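Local coordinates for protein polyketide biosynthesis cytochrome P450 PksS (Bacillus subtilis, PDB 4YZR) that is a haem-dependent cytochrome P450 monooxygenase that oxidises dihydrobacillaene in the biosynthesis of the polyketide antibiotic bacillaene, at residues 123-134 against 364-373; 249-260 against 280-288. All coordinates share one frame; numbering follows the deposited sequence.

Interaction 1: residues 123-134 against 364-373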
loop_
_atom_site.group_PDB
_atom_site.type_symbol
_atom_site.label_atom_id
_atom_site.label_comp_id
_atom_site.label_asym_id
_atom_site.label_seq_id
_atom_site.Cartn_x
_atom_site.Cartn_y
_atom_site.Cartn_z
ATOM N N GLU A 123 3.037 2.302 -19.640
ATOM C CA GLU A 123 2.053 2.747 -20.623
ATOM C C GLU A 123 1.694 1.595 -21.522
ATOM O O GLU A 123 0.493 1.450 -21.847
ATOM C CB GLU A 123 2.675 3.905 -21.467
ATOM C CG GLU A 123 2.712 5.224 -20.695
ATOM C CD GLU A 123 3.492 6.377 -21.317
ATOM O OE1 GLU A 123 4.241 6.114 -22.229
ATOM O OE2 GLU A 123 3.413 7.484 -20.805
ATOM N N GLN A 124 2.578 0.764 -21.922
ATOM C CA GLN A 124 2.298 -0.306 -22.843
ATOM C C GLN A 124 1.410 -1.306 -22.171
ATOM O O GLN A 124 0.455 -1.804 -22.797
ATOM C CB GLN A 124 3.563 -1.003 -23.345
ATOM C CG GLN A 124 4.279 -0.184 -24.325
ATOM C CD GLN A 124 5.498 -0.958 -24.770
ATOM O OE1 GLN A 124 5.332 -1.992 -25.430
ATOM N NE2 GLN A 124 6.703 -0.510 -24.370
ATOM N N ILE A 125 1.657 -1.618 -20.912
ATOM C CA ILE A 125 0.768 -2.547 -20.158
ATOM C C ILE A 125 -0.572 -1.986 -20.044
ATOM O O ILE A 125 -1.607 -2.697 -20.319
ATOM C CB ILE A 125 1.357 -2.836 -18.740
ATOM C CG1 ILE A 125 2.686 -3.552 -18.854
ATOM C CG2 ILE A 125 0.387 -3.610 -17.870
ATOM C CD1 ILE A 125 3.497 -3.407 -17.572
ATOM N N ALA A 126 -0.738 -0.752 -19.715
ATOM C CA ALA A 126 -2.051 -0.127 -19.624
ATOM C C ALA A 126 -2.802 -0.212 -20.920
ATOM O O ALA A 126 -3.991 -0.586 -20.929
ATOM C CB ALA A 126 -2.029 1.311 -19.126
ATOM N N GLU A 127 -2.134 0.128 -21.996
ATOM C CA GLU A 127 -2.817 0.087 -23.334
ATOM C C GLU A 127 -3.187 -1.272 -23.730
ATOM O O GLU A 127 -4.359 -1.463 -24.221
ATOM C CB GLU A 127 -1.946 0.836 -24.335
ATOM C CG GLU A 127 -1.817 2.360 -24.023
ATOM C CD GLU A 127 -3.111 3.210 -23.790
ATOM O OE1 GLU A 127 -4.039 3.108 -24.560
ATOM O OE2 GLU A 127 -3.101 4.126 -22.968
ATOM N N GLN A 128 -2.467 -2.287 -23.446
ATOM C CA GLN A 128 -2.842 -3.649 -23.727
ATOM C C GLN A 128 -4.037 -4.069 -22.917
ATOM O O GLN A 128 -4.962 -4.746 -23.408
ATOM C CB GLN A 128 -1.692 -4.633 -23.421
ATOM C CG GLN A 128 -1.951 -6.112 -23.528
ATOM C CD GLN A 128 -2.615 -6.772 -22.303
ATOM O OE1 GLN A 128 -2.017 -6.839 -21.211
ATOM N NE2 GLN A 128 -3.798 -7.370 -22.499
ATOM N N LEU A 129 -4.088 -3.705 -21.637
ATOM C CA LEU A 129 -5.230 -4.080 -20.824
ATOM C C LEU A 129 -6.470 -3.379 -21.299
ATOM O O LEU A 129 -7.594 -3.987 -21.352
ATOM C CB LEU A 129 -5.007 -3.764 -19.314
ATOM C CG LEU A 129 -3.904 -4.589 -18.686
ATOM C CD1 LEU A 129 -3.514 -3.959 -17.361
ATOM C CD2 LEU A 129 -4.351 -6.033 -18.494
ATOM N N LEU A 130 -6.362 -2.119 -21.678
ATOM C CA LEU A 130 -7.482 -1.318 -22.191
ATOM C C LEU A 130 -7.945 -1.925 -23.533
ATOM O O LEU A 130 -9.198 -1.885 -23.773
ATOM C CB LEU A 130 -7.143 0.128 -22.296
ATOM C CG LEU A 130 -6.950 0.772 -20.900
ATOM C CD1 LEU A 130 -6.250 2.072 -21.061
ATOM C CD2 LEU A 130 -8.240 0.973 -20.120
ATOM N N ASP A 131 -7.040 -2.428 -24.356
ATOM C CA ASP A 131 -7.483 -3.075 -25.658
ATOM C C ASP A 131 -8.347 -4.192 -25.348
ATOM O O ASP A 131 -9.344 -4.438 -26.083
ATOM C CB ASP A 131 -6.245 -3.522 -26.432
ATOM C CG ASP A 131 -5.436 -2.391 -27.002
ATOM O OD1 ASP A 131 -5.820 -1.198 -27.038
ATOM O OD2 ASP A 131 -4.262 -2.711 -27.451
ATOM N N GLU A 132 -8.123 -5.022 -24.385
ATOM C CA GLU A 132 -8.976 -6.116 -24.040
ATOM C C GLU A 132 -10.265 -5.638 -23.525
ATOM O O GLU A 132 -11.324 -6.154 -23.883
ATOM C CB GLU A 132 -8.326 -7.107 -23.060
ATOM C CG GLU A 132 -7.100 -7.748 -23.610
ATOM C CD GLU A 132 -7.369 -8.530 -24.938
ATOM O OE1 GLU A 132 -8.394 -9.255 -24.977
ATOM O OE2 GLU A 132 -6.578 -8.363 -25.916
ATOM N N MET A 133 -10.297 -4.622 -22.713
ATOM C CA MET A 133 -11.537 -4.116 -22.167
ATOM C C MET A 133 -12.410 -3.510 -23.251
ATOM O O MET A 133 -13.678 -3.624 -23.148
ATOM C CB MET A 133 -11.227 -2.978 -21.151
ATOM C CG MET A 133 -10.661 -3.527 -19.865
ATOM S SD MET A 133 -9.877 -2.231 -18.858
ATOM C CE MET A 133 -11.167 -1.303 -18.416
ATOM N N GLU A 134 -11.832 -2.938 -24.263
ATOM C CA GLU A 134 -12.606 -2.286 -25.340
ATOM C C GLU A 134 -13.415 -3.288 -26.194
ATOM O O GLU A 134 -14.341 -2.844 -26.938
ATOM C CB GLU A 134 -11.720 -1.314 -26.134
ATOM C CG GLU A 134 -12.444 -0.411 -27.121
ATOM C CD GLU A 134 -11.532 0.708 -27.571
ATOM O OE1 GLU A 134 -10.293 0.425 -27.656
ATOM O OE2 GLU A 134 -12.058 1.845 -27.812
ATOM N N ILE A 364 -0.324 7.024 -14.960
ATOM C CA ILE A 364 -0.503 6.388 -16.247
ATOM C C ILE A 364 -1.885 5.806 -16.317
ATOM O O ILE A 364 -2.626 5.958 -17.315
ATOM C CB ILE A 364 0.560 5.374 -16.504
ATOM C CG1 ILE A 364 1.867 6.094 -16.727
ATOM C CG2 ILE A 364 0.181 4.500 -17.687
ATOM C CD1 ILE A 364 3.118 5.267 -16.673
ATOM N N ALA A 365 -2.284 5.042 -15.320
ATOM C CA ALA A 365 -3.499 4.288 -15.384
ATOM C C ALA A 365 -4.698 5.173 -15.408
ATOM O O ALA A 365 -5.643 4.913 -16.214
ATOM C CB ALA A 365 -3.608 3.343 -14.185
ATOM N N PHE A 366 -4.817 6.151 -14.553
ATOM C CA PHE A 366 -6.026 6.998 -14.528
ATOM C C PHE A 366 -6.148 7.768 -15.813
ATOM O O PHE A 366 -7.238 7.802 -16.394
ATOM C CB PHE A 366 -6.032 7.932 -13.368
ATOM C CG PHE A 366 -6.068 7.245 -11.992
ATOM C CD1 PHE A 366 -6.944 6.230 -11.684
ATOM C CD2 PHE A 366 -5.210 7.650 -11.023
ATOM C CE1 PHE A 366 -6.894 5.652 -10.341
ATOM C CE2 PHE A 366 -5.152 7.116 -9.776
ATOM C CZ PHE A 366 -5.996 6.103 -9.457
ATOM N N LYS A 367 -5.068 8.336 -16.316
ATOM C CA LYS A 367 -5.128 9.078 -17.610
ATOM C C LYS A 367 -5.547 8.139 -18.676
ATOM O O LYS A 367 -6.391 8.512 -19.563
ATOM C CB LYS A 367 -3.817 9.707 -17.859
ATOM C CG LYS A 367 -3.547 10.989 -17.201
ATOM C CD LYS A 367 -2.150 11.557 -17.512
ATOM C CE LYS A 367 -1.724 11.642 -18.938
ATOM N NZ LYS A 367 -0.278 12.095 -18.940
ATOM N N ALA A 368 -4.983 6.963 -18.787
ATOM C CA ALA A 368 -5.228 6.072 -19.854
ATOM C C ALA A 368 -6.634 5.596 -19.832
ATOM O O ALA A 368 -7.274 5.485 -20.943
ATOM C CB ALA A 368 -4.244 4.943 -19.899
ATOM N N LEU A 369 -7.192 5.241 -18.699
ATOM C CA LEU A 369 -8.541 4.773 -18.586
ATOM C C LEU A 369 -9.531 5.839 -19.054
ATOM O O LEU A 369 -10.458 5.486 -19.803
ATOM C CB LEU A 369 -8.813 4.425 -17.108
ATOM C CG LEU A 369 -10.198 3.862 -16.791
ATOM C CD1 LEU A 369 -10.374 2.529 -17.457
ATOM C CD2 LEU A 369 -10.366 3.778 -15.287
ATOM N N LEU A 370 -9.336 7.053 -18.620
ATOM C CA LEU A 370 -10.273 8.201 -18.933
ATOM C C LEU A 370 -10.109 8.583 -20.377
ATOM O O LEU A 370 -11.183 9.027 -21.005
ATOM C CB LEU A 370 -10.064 9.377 -18.050
ATOM C CG LEU A 370 -10.367 9.154 -16.612
ATOM C CD1 LEU A 370 -9.958 10.414 -15.865
ATOM C CD2 LEU A 370 -11.808 8.811 -16.419
ATOM N N LYS A 371 -8.991 8.393 -21.001
ATOM C CA LYS A 371 -8.760 8.703 -22.451
ATOM C C LYS A 371 -9.474 7.659 -23.223
ATOM O O LYS A 371 -10.185 7.972 -24.257
ATOM C CB LYS A 371 -7.293 8.711 -22.794
ATOM C CG LYS A 371 -7.023 9.039 -24.252
ATOM C CD LYS A 371 -5.553 9.201 -24.561
ATOM C CE LYS A 371 -5.446 9.647 -26.020
ATOM N NZ LYS A 371 -4.017 9.649 -26.403
ATOM N N ARG A 372 -9.357 6.380 -22.872
ATOM C CA ARG A 372 -9.936 5.324 -23.674
ATOM C C ARG A 372 -11.417 5.310 -23.493
ATOM O O ARG A 372 -12.156 5.017 -24.519
ATOM C CB ARG A 372 -9.368 3.946 -23.350
ATOM C CG ARG A 372 -9.819 2.937 -24.358
ATOM C CD ARG A 372 -9.021 3.053 -25.693
ATOM N NE ARG A 372 -7.617 2.747 -25.543
ATOM C CZ ARG A 372 -7.062 1.558 -25.762
ATOM N NH1 ARG A 372 -7.793 0.520 -26.112
ATOM N NH2 ARG A 372 -5.788 1.325 -25.478
ATOM N N PHE A 373 -11.946 5.508 -22.315
ATOM C CA PHE A 373 -13.325 5.350 -22.013
ATOM C C PHE A 373 -13.871 6.605 -21.413
ATOM O O PHE A 373 -14.221 6.609 -20.267
ATOM C CB PHE A 373 -13.567 4.123 -21.122
ATOM C CG PHE A 373 -13.090 2.864 -21.700
ATOM C CD1 PHE A 373 -13.737 2.328 -22.819
ATOM C CD2 PHE A 373 -11.976 2.163 -21.172
ATOM C CE1 PHE A 373 -13.319 1.151 -23.395
ATOM C CE2 PHE A 373 -11.587 1.000 -21.690
ATOM C CZ PHE A 373 -12.219 0.449 -22.852
HETATM O O HOH W 1 0.644 8.925 -19.328
HETATM O O HOH W 2 -5.827 5.155 -23.395
#
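The guanidinium of Arg372 has CB of Leu130 over one face, 3.6 Å above its plane and offset toward the rim, while carboxylates of Glu127, Asp131 and Glu134 line its edge. The ring of Phe373 carries Arg372 CG over the centre of one face; at its edge it receives Glu134 N in plane, with Leu130 CD2 3.7 Å from Phe373 CE2.

The bonds to the three acids are not equivalent. Arg372 NH2 reaches Glu127 OE1 at 2.7 Å, nearly straight (N-H...O 169°) and in the guanidinium plane, meeting that oxygen on its anti side. Asp131 OD1 is gripped end-on by two nitrogens: NH1 of Arg372 lies 2.8 Å from Asp131 OD1 and takes the anti lone pair of that oxygen, whereas NH2 comes from above the carboxylate plane along a more bent path. NH1 also bonds Glu134 OE1 at 2.9 Å, again from above the carboxylate. Bends at chi2 (77°) and chi3 turn the arginine chain so that its tip spans these acids, spaced four and three residues apart along 123-134. Bonds in several directions probably fix the rotation of the group, and the surrounding acids should favour its positive charge.

Beneath this network the interface is apolar. Leu130 divides its branches, CD1 lying 3.7 Å from Ala368 CB and CD2 3.8 Å from Leu369 CD1, while Met133 CE also touches CD1 of Leu369. Farther toward the N-termini, Ile364 CG2 packs on Glu123 CA at 3.9 Å.

The segment axes run in roughly the same direction, crossing at -34°. With helix 148-158 covering Ala126 and helix 228-259 touching Ala365 and Leu369, this matches the pairing of helices D and L in the conserved D-E-I-L four-helix bundle of cytochromes P450.

Interaction 2: residues 249-260 against 280-288. With HEM (protoporphyrin IX containing Fe), chain C.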
loop_
_atom_site.group_PDB
_atom_site.type_symbol
_atom_site.label_atom_id
_atom_site.label_comp_id
_atom_site.label_asym_id
_atom_site.label_seq_id
_atom_site.Cartn_x
_atom_site.Cartn_y
_atom_site.Cartn_z
ATOM N N LEU A 249 -4.904 1.535 -4.767
ATOM C CA LEU A 249 -4.901 2.900 -5.282
ATOM C C LEU A 249 -5.703 2.966 -6.580
ATOM O O LEU A 249 -6.519 3.866 -6.826
ATOM C CB LEU A 249 -3.501 3.452 -5.492
ATOM C CG LEU A 249 -3.378 4.808 -6.188
ATOM C CD1 LEU A 249 -4.124 5.932 -5.467
ATOM C CD2 LEU A 249 -1.934 5.221 -6.394
ATOM N N LEU A 250 -5.374 2.053 -7.509
ATOM C CA LEU A 250 -6.034 2.133 -8.810
ATOM C C LEU A 250 -7.472 1.863 -8.702
ATOM O O LEU A 250 -8.297 2.522 -9.376
ATOM C CB LEU A 250 -5.384 1.152 -9.753
ATOM C CG LEU A 250 -3.926 1.363 -10.093
ATOM C CD1 LEU A 250 -3.351 0.404 -11.104
ATOM C CD2 LEU A 250 -3.549 2.775 -10.402
ATOM N N GLY A 251 -7.902 0.868 -7.906
ATOM C CA GLY A 251 -9.305 0.546 -7.816
ATOM C C GLY A 251 -10.113 1.601 -7.107
ATOM O O GLY A 251 -11.157 2.091 -7.575
ATOM N N SER A 252 -9.666 1.920 -5.883
ATOM C CA SER A 252 -10.362 2.889 -5.109
ATOM C C SER A 252 -10.270 4.261 -5.696
ATOM O O SER A 252 -11.197 5.035 -5.567
ATOM C CB SER A 252 -9.818 2.901 -3.685
ATOM O OG SER A 252 -10.031 1.654 -3.064
ATOM N N GLY A 253 -9.170 4.590 -6.328
ATOM C CA GLY A 253 -9.094 5.898 -7.027
ATOM C C GLY A 253 -10.063 5.956 -8.171
ATOM O O GLY A 253 -10.693 7.011 -8.341
ATOM N N THR A 254 -10.199 4.852 -8.925
ATOM C CA THR A 254 -11.177 4.848 -10.020
ATOM C C THR A 254 -12.549 5.060 -9.413
ATOM O O THR A 254 -13.389 5.872 -9.906
ATOM C CB THR A 254 -11.104 3.560 -10.811
ATOM O OG1 THR A 254 -9.858 3.510 -11.477
ATOM C CG2 THR A 254 -12.173 3.495 -11.895
ATOM N N LEU A 255 -12.890 4.315 -8.373
ATOM C CA LEU A 255 -14.189 4.455 -7.724
ATOM C C LEU A 255 -14.424 5.935 -7.322
ATOM O O LEU A 255 -15.500 6.507 -7.566
ATOM C CB LEU A 255 -14.352 3.510 -6.529
ATOM C CG LEU A 255 -15.603 3.741 -5.679
ATOM C CD1 LEU A 255 -16.879 3.520 -6.500
ATOM C CD2 LEU A 255 -15.604 2.822 -4.456
ATOM N N ALA A 256 -13.434 6.543 -6.668
ATOM C CA ALA A 256 -13.612 7.922 -6.193
ATOM C C ALA A 256 -13.842 8.839 -7.396
ATOM O O ALA A 256 -14.722 9.740 -7.279
ATOM C CB ALA A 256 -12.419 8.364 -5.372
ATOM N N LEU A 257 -13.122 8.723 -8.473
ATOM C CA LEU A 257 -13.393 9.515 -9.666
ATOM C C LEU A 257 -14.782 9.264 -10.200
ATOM O O LEU A 257 -15.450 10.278 -10.495
ATOM C CB LEU A 257 -12.370 9.243 -10.729
ATOM C CG LEU A 257 -10.937 9.696 -10.466
ATOM C CD1 LEU A 257 -9.952 9.080 -11.446
ATOM C CD2 LEU A 257 -10.821 11.222 -10.442
ATOM N N LEU A 258 -15.284 8.046 -10.208
ATOM C CA LEU A 258 -16.625 7.730 -10.712
ATOM C C LEU A 258 -17.699 8.257 -9.774
ATOM O O LEU A 258 -18.844 8.420 -10.274
ATOM C CB LEU A 258 -16.750 6.248 -11.032
ATOM C CG LEU A 258 -15.785 5.732 -12.090
ATOM C CD1 LEU A 258 -15.978 4.235 -12.228
ATOM C CD2 LEU A 258 -15.964 6.468 -13.402
ATOM N N GLN A 259 -17.421 8.482 -8.497
ATOM C CA GLN A 259 -18.375 9.031 -7.554
ATOM C C GLN A 259 -18.369 10.522 -7.503
ATOM O O GLN A 259 -19.275 11.085 -6.867
ATOM C CB GLN A 259 -18.091 8.521 -6.165
ATOM C CG GLN A 259 -18.259 7.051 -5.886
ATOM C CD GLN A 259 -17.532 6.668 -4.514
ATOM O OE1 GLN A 259 -16.466 7.274 -4.069
ATOM N NE2 GLN A 259 -18.010 5.715 -3.963
ATOM N N HIS A 260 -17.431 11.158 -8.189
ATOM C CA HIS A 260 -17.251 12.613 -8.210
ATOM C C HIS A 260 -17.099 13.130 -9.609
ATOM O O HIS A 260 -16.047 13.455 -10.100
ATOM C CB HIS A 260 -16.036 13.024 -7.360
ATOM C CG HIS A 260 -16.128 12.660 -5.913
ATOM N ND1 HIS A 260 -15.850 11.396 -5.419
ATOM C CD2 HIS A 260 -16.532 13.379 -4.839
ATOM C CE1 HIS A 260 -16.011 11.373 -4.111
ATOM N NE2 HIS A 260 -16.376 12.589 -3.732
ATOM N N GLU A 280 -4.496 13.706 -4.448
ATOM C CA GLU A 280 -5.806 13.770 -3.825
ATOM C C GLU A 280 -6.462 12.432 -3.705
ATOM O O GLU A 280 -7.095 12.146 -2.685
ATOM C CB GLU A 280 -6.686 14.790 -4.525
ATOM C CG GLU A 280 -8.054 14.927 -3.934
ATOM C CD GLU A 280 -8.118 15.594 -2.602
ATOM O OE1 GLU A 280 -7.095 15.791 -1.925
ATOM O OE2 GLU A 280 -9.267 16.065 -2.160
ATOM N N LEU A 281 -6.288 11.597 -4.723
ATOM C CA LEU A 281 -6.825 10.231 -4.603
ATOM C C LEU A 281 -6.101 9.471 -3.514
ATOM O O LEU A 281 -6.751 8.708 -2.781
ATOM C CB LEU A 281 -6.802 9.538 -5.956
ATOM C CG LEU A 281 -7.747 10.182 -6.998
ATOM C CD1 LEU A 281 -7.488 9.610 -8.356
ATOM C CD2 LEU A 281 -9.175 10.045 -6.705
ATOM N N LEU A 282 -4.809 9.623 -3.354
ATOM C CA LEU A 282 -4.105 9.010 -2.217
ATOM C C LEU A 282 -4.658 9.493 -0.927
ATOM O O LEU A 282 -4.901 8.683 -0.005
ATOM C CB LEU A 282 -2.639 9.326 -2.307
ATOM C CG LEU A 282 -1.827 8.516 -3.298
ATOM C CD1 LEU A 282 -0.568 9.193 -3.778
ATOM C CD2 LEU A 282 -1.535 7.112 -2.724
ATOM N N ARG A 283 -4.880 10.789 -0.763
ATOM C CA ARG A 283 -5.386 11.319 0.459
ATOM C C ARG A 283 -6.765 10.796 0.777
ATOM O O ARG A 283 -7.035 10.375 1.910
ATOM C CB ARG A 283 -5.442 12.857 0.419
ATOM C CG ARG A 283 -5.939 13.490 1.675
ATOM C CD ARG A 283 -6.352 14.972 1.550
ATOM N NE ARG A 283 -7.558 15.138 0.817
ATOM C CZ ARG A 283 -8.773 15.140 1.365
ATOM N NH1 ARG A 283 -8.969 14.992 2.632
ATOM N NH2 ARG A 283 -9.868 15.259 0.583
ATOM N N TYR A 284 -7.666 10.841 -0.180
ATOM C CA TYR A 284 -9.084 10.529 0.002
ATOM C C TYR A 284 -9.322 9.022 0.110
ATOM O O TYR A 284 -10.194 8.621 0.943
ATOM C CB TYR A 284 -9.827 11.114 -1.195
ATOM C CG TYR A 284 -11.328 11.071 -1.081
ATOM C CD1 TYR A 284 -12.016 12.066 -0.475
ATOM C CD2 TYR A 284 -11.994 10.012 -1.571
ATOM C CE1 TYR A 284 -13.449 11.972 -0.416
ATOM C CE2 TYR A 284 -13.386 9.902 -1.501
ATOM C CZ TYR A 284 -14.042 10.875 -0.928
ATOM O OH TYR A 284 -15.448 10.739 -0.850
ATOM N N THR A 285 -8.588 8.189 -0.588
ATOM C CA THR A 285 -8.848 6.774 -0.582
ATOM C C THR A 285 -7.994 6.071 0.415
ATOM O O THR A 285 -8.295 4.899 0.699
ATOM C CB THR A 285 -8.643 6.123 -1.959
ATOM O OG1 THR A 285 -7.267 6.046 -2.350
ATOM C CG2 THR A 285 -9.556 6.798 -3.048
ATOM N N SER A 286 -6.889 6.628 0.901
ATOM C CA SER A 286 -5.973 6.044 1.879
ATOM C C SER A 286 -5.891 4.524 1.718
ATOM O O SER A 286 -6.323 3.782 2.695
ATOM C CB SER A 286 -6.390 6.428 3.286
ATOM O OG SER A 286 -6.339 7.882 3.446
ATOM N N PRO A 287 -5.293 3.965 0.686
ATOM C CA PRO A 287 -5.239 2.511 0.458
ATOM C C PRO A 287 -4.766 1.798 1.659
ATOM O O PRO A 287 -5.281 0.692 1.997
ATOM C CB PRO A 287 -4.336 2.383 -0.730
ATOM C CG PRO A 287 -4.505 3.690 -1.492
ATOM C CD PRO A 287 -4.677 4.756 -0.436
ATOM N N VAL A 288 -3.748 2.289 2.337
ATOM C CA VAL A 288 -3.414 1.870 3.693
ATOM C C VAL A 288 -4.192 2.806 4.594
ATOM O O VAL A 288 -3.854 4.007 4.789
ATOM C CB VAL A 288 -1.922 1.925 3.967
ATOM C CG1 VAL A 288 -1.680 1.476 5.385
ATOM C CG2 VAL A 288 -1.148 1.121 2.961
HETATM C CHA HEM C . 6.295 1.628 3.328
HETATM C CHB HEM C . 2.008 2.995 1.567
HETATM C CHC HEM C . 3.222 1.161 -2.769
HETATM C CHD HEM C . 7.402 -0.313 -0.932
HETATM C C1A HEM C . 5.021 2.139 3.243
HETATM C C2A HEM C . 4.257 2.844 4.282
HETATM C C3A HEM C . 3.078 3.149 3.802
HETATM C C4A HEM C . 3.061 2.746 2.394
HETATM C CMA HEM C . 1.939 3.752 4.523
HETATM C CAA HEM C . 4.732 3.020 5.729
HETATM C CBA HEM C . 4.322 1.920 6.596
HETATM C CGA HEM C . 4.700 2.003 8.138
HETATM O O1A HEM C . 4.148 1.077 8.828
HETATM O O2A HEM C . 5.373 2.923 8.416
HETATM C C1B HEM C . 1.960 2.603 0.231
HETATM C C2B HEM C . 0.908 2.881 -0.691
HETATM C C3B HEM C . 1.204 2.383 -1.916
HETATM C C4B HEM C . 2.519 1.762 -1.751
HETATM C CMB HEM C . -0.287 3.616 -0.289
HETATM C CAB HEM C . 0.482 2.380 -3.176
HETATM C CBB HEM C . -0.453 3.230 -3.417
HETATM C C1C HEM C . 4.479 0.619 -2.714
HETATM C C2C HEM C . 5.213 -0.015 -3.738
HETATM C C3C HEM C . 6.433 -0.448 -3.215
HETATM C C4C HEM C . 6.400 -0.097 -1.832
HETATM C CMC HEM C . 4.733 -0.010 -5.165
HETATM C CAC HEM C . 7.523 -1.139 -3.885
HETATM C CBC HEM C . 7.368 -1.897 -4.908
HETATM C C1D HEM C . 7.490 0.054 0.389
HETATM C C2D HEM C . 8.582 -0.286 1.269
HETATM C C3D HEM C . 8.268 0.290 2.466
HETATM C C4D HEM C . 6.979 0.993 2.318
HETATM C CMD HEM C . 9.849 -1.029 0.904
HETATM C CAD HEM C . 9.086 0.286 3.732
HETATM C CBD HEM C . 10.021 1.452 3.819
HETATM C CGD HEM C . 10.983 1.459 5.047
HETATM O O1D HEM C . 10.664 0.720 5.985
HETATM O O2D HEM C . 11.941 2.252 4.978
HETATM N NA HEM C . 4.278 2.199 2.107
HETATM N NB HEM C . 2.948 1.958 -0.475
HETATM N NC HEM C . 5.228 0.579 -1.571
HETATM N ND HEM C . 6.521 0.795 1.023
HETATM FE FE HEM C . 4.787 1.437 0.260
HETATM O O HOH W 3 -9.229 2.557 -0.538
HETATM O O HOH W 4 -16.523 8.399 -1.411
#
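Thr285 presses its methyl CG2 onto the backbone of helix 249-259, 3.5 Å from Ser252 O, and its CB stands 3.8 Å from Ser252 CB. Alongside, Leu281 CD2 packs 3.9 Å from Ala256 CB, and CD1 meets the end of Leu257. At the haem side, Leu249 sends CD1 to Leu282 CD2 and lays its CB 3.7 Å from the porphyrin vinyl carbon CBB; Val288 CG2 approaches the meso carbon CHB. At the far end, Tyr284 OH lies near the plane of the His260 ring, at its edge, with the two ring planes almost perpendicular (87°).

No direct hydrogen bond joins the segments, but water 3 accepts from Ser252 OG and donates to Thr285 O. A second shell orients these groups. With chi1 at 71°, Thr285 OG1 sits between its backbone N and carbonyl carbon and donates to Leu281 O at 2.7 Å, leaving CG2 to face Ser252. His260 is turned by ND1, which donates to Ala256 O at 2.7 Å.

Farther out, Arg283 grips Glu280 side-on, and Glu280 also pairs with Arg337: the ExxR motif and its partner arginine, the P450 E-R-R triad. The axes of 249-259 and 280-285 lie at 93°, so at this point helix 274-285 (K) runs across helix 228-259 (I), while Phe366 of helix 355-372 touches both Leu281 and Thr254.

Overall arrangement
The two contacts join different pairs of helices, at different depths. Interaction 2 is buried and reaches the haem; interaction 1 lies farther from the centre of the chain, away from the annotated sites, with exposed acids along one side. Their centres are about 17 Å apart, yet they touch through Phe366, whose CZ lies 3.5 Å from Leu249 O. Helix 355-372 is thus packed between helix 119-133 and the 249-260/280-288 pair. Chemistry follows place: the outer pair, which runs in roughly the same direction, adds direct salt bridges to its apolar packing, whereas the inner, perpendicular pair meets through apolar atoms and bridging water, its charged pair, Glu280 and Arg283, lying on one segment and linked onward to Arg337 rather than across the contact.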